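Side-chain contact in 5-carboxymethyl-2-hydroxymuconate semialdehyde dehydrogenase (Thermus thermophilus, PDB 2D4E), which probably catalyses the NAD-dependent oxidation of 5-carboxymethyl-2-hydroxymuconate semialdehyde to the corresponding acid, as a member of the aldehyde dehydrogenase family: residues C[421-426]-C[449-454]. Sequence-based numbering, arbitrary orientation.
Sequences KDEEEA and AHRLAL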
loop_
_atom_site.group_PDB
_atom_site.type_symbol
_atom_site.label_atom_id
_atom_site.label_comp_id
_atom_site.label_asym_id
_atom_site.label_seq_id
_atom_site.Cartn_x
_atom_site.Cartn_y
_atom_site.Cartn_z
ATOM N N LYS C 421 -10.360 36.735 -15.984
ATOM C CA LYS C 421 -11.795 36.923 -16.159
ATOM C C LYS C 421 -12.640 35.715 -15.776
ATOM O O LYS C 421 -13.819 35.863 -15.473
ATOM C CB LYS C 421 -12.103 37.332 -17.605
ATOM C CG LYS C 421 -11.997 36.208 -18.619
ATOM C CD LYS C 421 -12.296 36.710 -20.024
ATOM C CE LYS C 421 -12.599 35.560 -20.977
ATOM N NZ LYS C 421 -11.477 34.589 -21.059
ATOM N N ASP C 422 -12.047 34.525 -15.790
ATOM C CA ASP C 422 -12.788 33.321 -15.434
ATOM C C ASP C 422 -11.873 32.162 -15.051
ATOM O O ASP C 422 -10.651 32.250 -15.189
ATOM C CB ASP C 422 -13.714 32.916 -16.591
ATOM C CG ASP C 422 -12.963 32.637 -17.879
ATOM O OD1 ASP C 422 -13.609 32.644 -18.948
ATOM O OD2 ASP C 422 -11.737 32.399 -17.831
ATOM N N GLU C 423 -12.474 31.079 -14.570
ATOM C CA GLU C 423 -11.727 29.903 -14.135
ATOM C C GLU C 423 -10.723 29.420 -15.176
ATOM O O GLU C 423 -9.550 29.205 -14.866
ATOM C CB GLU C 423 -12.694 28.770 -13.775
ATOM C CG GLU C 423 -12.006 27.496 -13.306
ATOM C CD GLU C 423 -12.985 26.406 -12.891
ATOM O OE1 GLU C 423 -12.568 25.228 -12.854
ATOM O OE2 GLU C 423 -14.160 26.724 -12.593
ATOM N N GLU C 424 -11.191 29.250 -16.408
ATOM C CA GLU C 424 -10.344 28.800 -17.512
ATOM C C GLU C 424 -9.080 29.659 -17.662
ATOM O O GLU C 424 -7.976 29.136 -17.819
ATOM C CB GLU C 424 -11.168 28.813 -18.812
ATOM C CG GLU C 424 -10.375 28.826 -20.111
ATOM C CD GLU C 424 -11.280 28.889 -21.344
ATOM O OE1 GLU C 424 -12.245 29.689 -21.345
ATOM O OE2 GLU C 424 -11.022 28.147 -22.318
ATOM N N GLU C 425 -9.246 30.978 -17.607
ATOM C CA GLU C 425 -8.113 31.888 -17.740
ATOM C C GLU C 425 -7.236 31.875 -16.481
ATOM O O GLU C 425 -6.017 32.001 -16.569
ATOM C CB GLU C 425 -8.611 33.308 -18.038
ATOM C CG GLU C 425 -7.513 34.357 -18.164
ATOM C CD GLU C 425 -8.042 35.686 -18.681
ATOM O OE1 GLU C 425 -8.244 35.808 -19.908
ATOM O OE2 GLU C 425 -8.269 36.602 -17.862
ATOM N N ALA C 426 -7.851 31.717 -15.315
ATOM C CA ALA C 426 -7.079 31.666 -14.076
ATOM C C ALA C 426 -6.131 30.463 -14.130
ATOM O O ALA C 426 -4.962 30.562 -13.752
ATOM C CB ALA C 426 -8.010 31.546 -12.876
ATOM N N ALA C 449 -12.964 23.978 -6.813
ATOM C CA ALA C 449 -11.772 23.736 -6.007
ATOM C C ALA C 449 -11.010 22.462 -6.401
ATOM O O ALA C 449 -9.827 22.521 -6.740
ATOM C CB ALA C 449 -12.152 23.679 -4.532
ATOM N N HIS C 450 -11.686 21.318 -6.350
ATOM C CA HIS C 450 -11.062 20.042 -6.692
ATOM C C HIS C 450 -10.658 19.978 -8.152
ATOM O O HIS C 450 -9.635 19.388 -8.497
ATOM C CB HIS C 450 -12.009 18.892 -6.352
ATOM C CG HIS C 450 -12.162 18.668 -4.882
ATOM N ND1 HIS C 450 -11.178 18.084 -4.115
ATOM C CD2 HIS C 450 -13.155 19.002 -4.026
ATOM C CE1 HIS C 450 -11.557 18.068 -2.851
ATOM N NE2 HIS C 450 -12.754 18.620 -2.769
ATOM N N ARG C 451 -11.466 20.600 -9.001
ATOM C CA ARG C 451 -11.211 20.647 -10.431
ATOM C C ARG C 451 -9.886 21.371 -10.676
ATOM O O ARG C 451 -9.018 20.873 -11.392
ATOM C CB ARG C 451 -12.368 21.374 -11.118
ATOM C CG ARG C 451 -12.374 21.315 -12.625
ATOM C CD ARG C 451 -13.761 21.685 -13.135
ATOM N NE ARG C 451 -14.199 22.996 -12.662
ATOM C CZ ARG C 451 -15.440 23.274 -12.269
ATOM N NH1 ARG C 451 -16.373 22.328 -12.284
ATOM N NH2 ARG C 451 -15.754 24.500 -11.869
ATOM N N LEU C 452 -9.727 22.542 -10.065
ATOM C CA LEU C 452 -8.492 23.307 -10.206
ATOM C C LEU C 452 -7.325 22.590 -9.525
ATOM O O LEU C 452 -6.195 22.633 -10.007
ATOM C CB LEU C 452 -8.654 24.698 -9.600
ATOM C CG LEU C 452 -9.475 25.697 -10.422
ATOM C CD1 LEU C 452 -9.719 26.960 -9.611
ATOM C CD2 LEU C 452 -8.726 26.010 -11.711
ATOM N N ALA C 453 -7.595 21.929 -8.406
ATOM C CA ALA C 453 -6.533 21.221 -7.700
ATOM C C ALA C 453 -5.944 20.164 -8.636
ATOM O O ALA C 453 -4.727 20.005 -8.722
ATOM C CB ALA C 453 -7.082 20.572 -6.426
ATOM N N LEU C 454 -6.813 19.463 -9.355
ATOM C CA LEU C 454 -6.374 18.430 -10.288
ATOM C C LEU C 454 -5.675 18.980 -11.534
ATOM O O LEU C 454 -4.766 18.349 -12.067
ATOM C CB LEU C 454 -7.563 17.572 -10.725
ATOM C CG LEU C 454 -7.212 16.403 -11.654
ATOM C CD1 LEU C 454 -6.434 15.356 -10.869
ATOM C CD2 LEU C 454 -8.476 15.785 -12.231
#
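Glu423 reaches across to Arg451 and meets it in a side-on, two-pronged salt bridge. Arg451 NE donates to Glu423 OE1 at 2.8 Å, almost straight at 167°, and Arg451 NH2 donates to Glu423 OE2, also at 2.8 Å. Each oxygen uses its syn lone pair, and with carboxylate and guanidinium nearly coplanar, 21° apart, the paired bonds restrain the rotation of both groups. Glu423 reaches over with an extended chain, CG anti to the backbone N, whereas Arg451 bends at chi3 (56°) to present its NE edge. Beside the ion pair, Leu452 CD2 packs on the aliphatic part of Glu423, 3.9 Å from its CG. An alanine in place of Arg451 would probably leave the Glu423 carboxylate without its paired donors and free to turn. Asp422 caps the helix that Glu423 begins, its OD2 accepting from Glu425 N at 2.9 Å. The bridge thus ties the first turn of helix 423-431 to helix 446-455, on either side of strand 438-442 in sequence. Leu452 and Ala426 both pack on Phe281, just past strand 277-280 of the mixed sheet, while Arg451 NH1 bonds to Leu505 O of another subunit, placing the contact beside the tetramer interface.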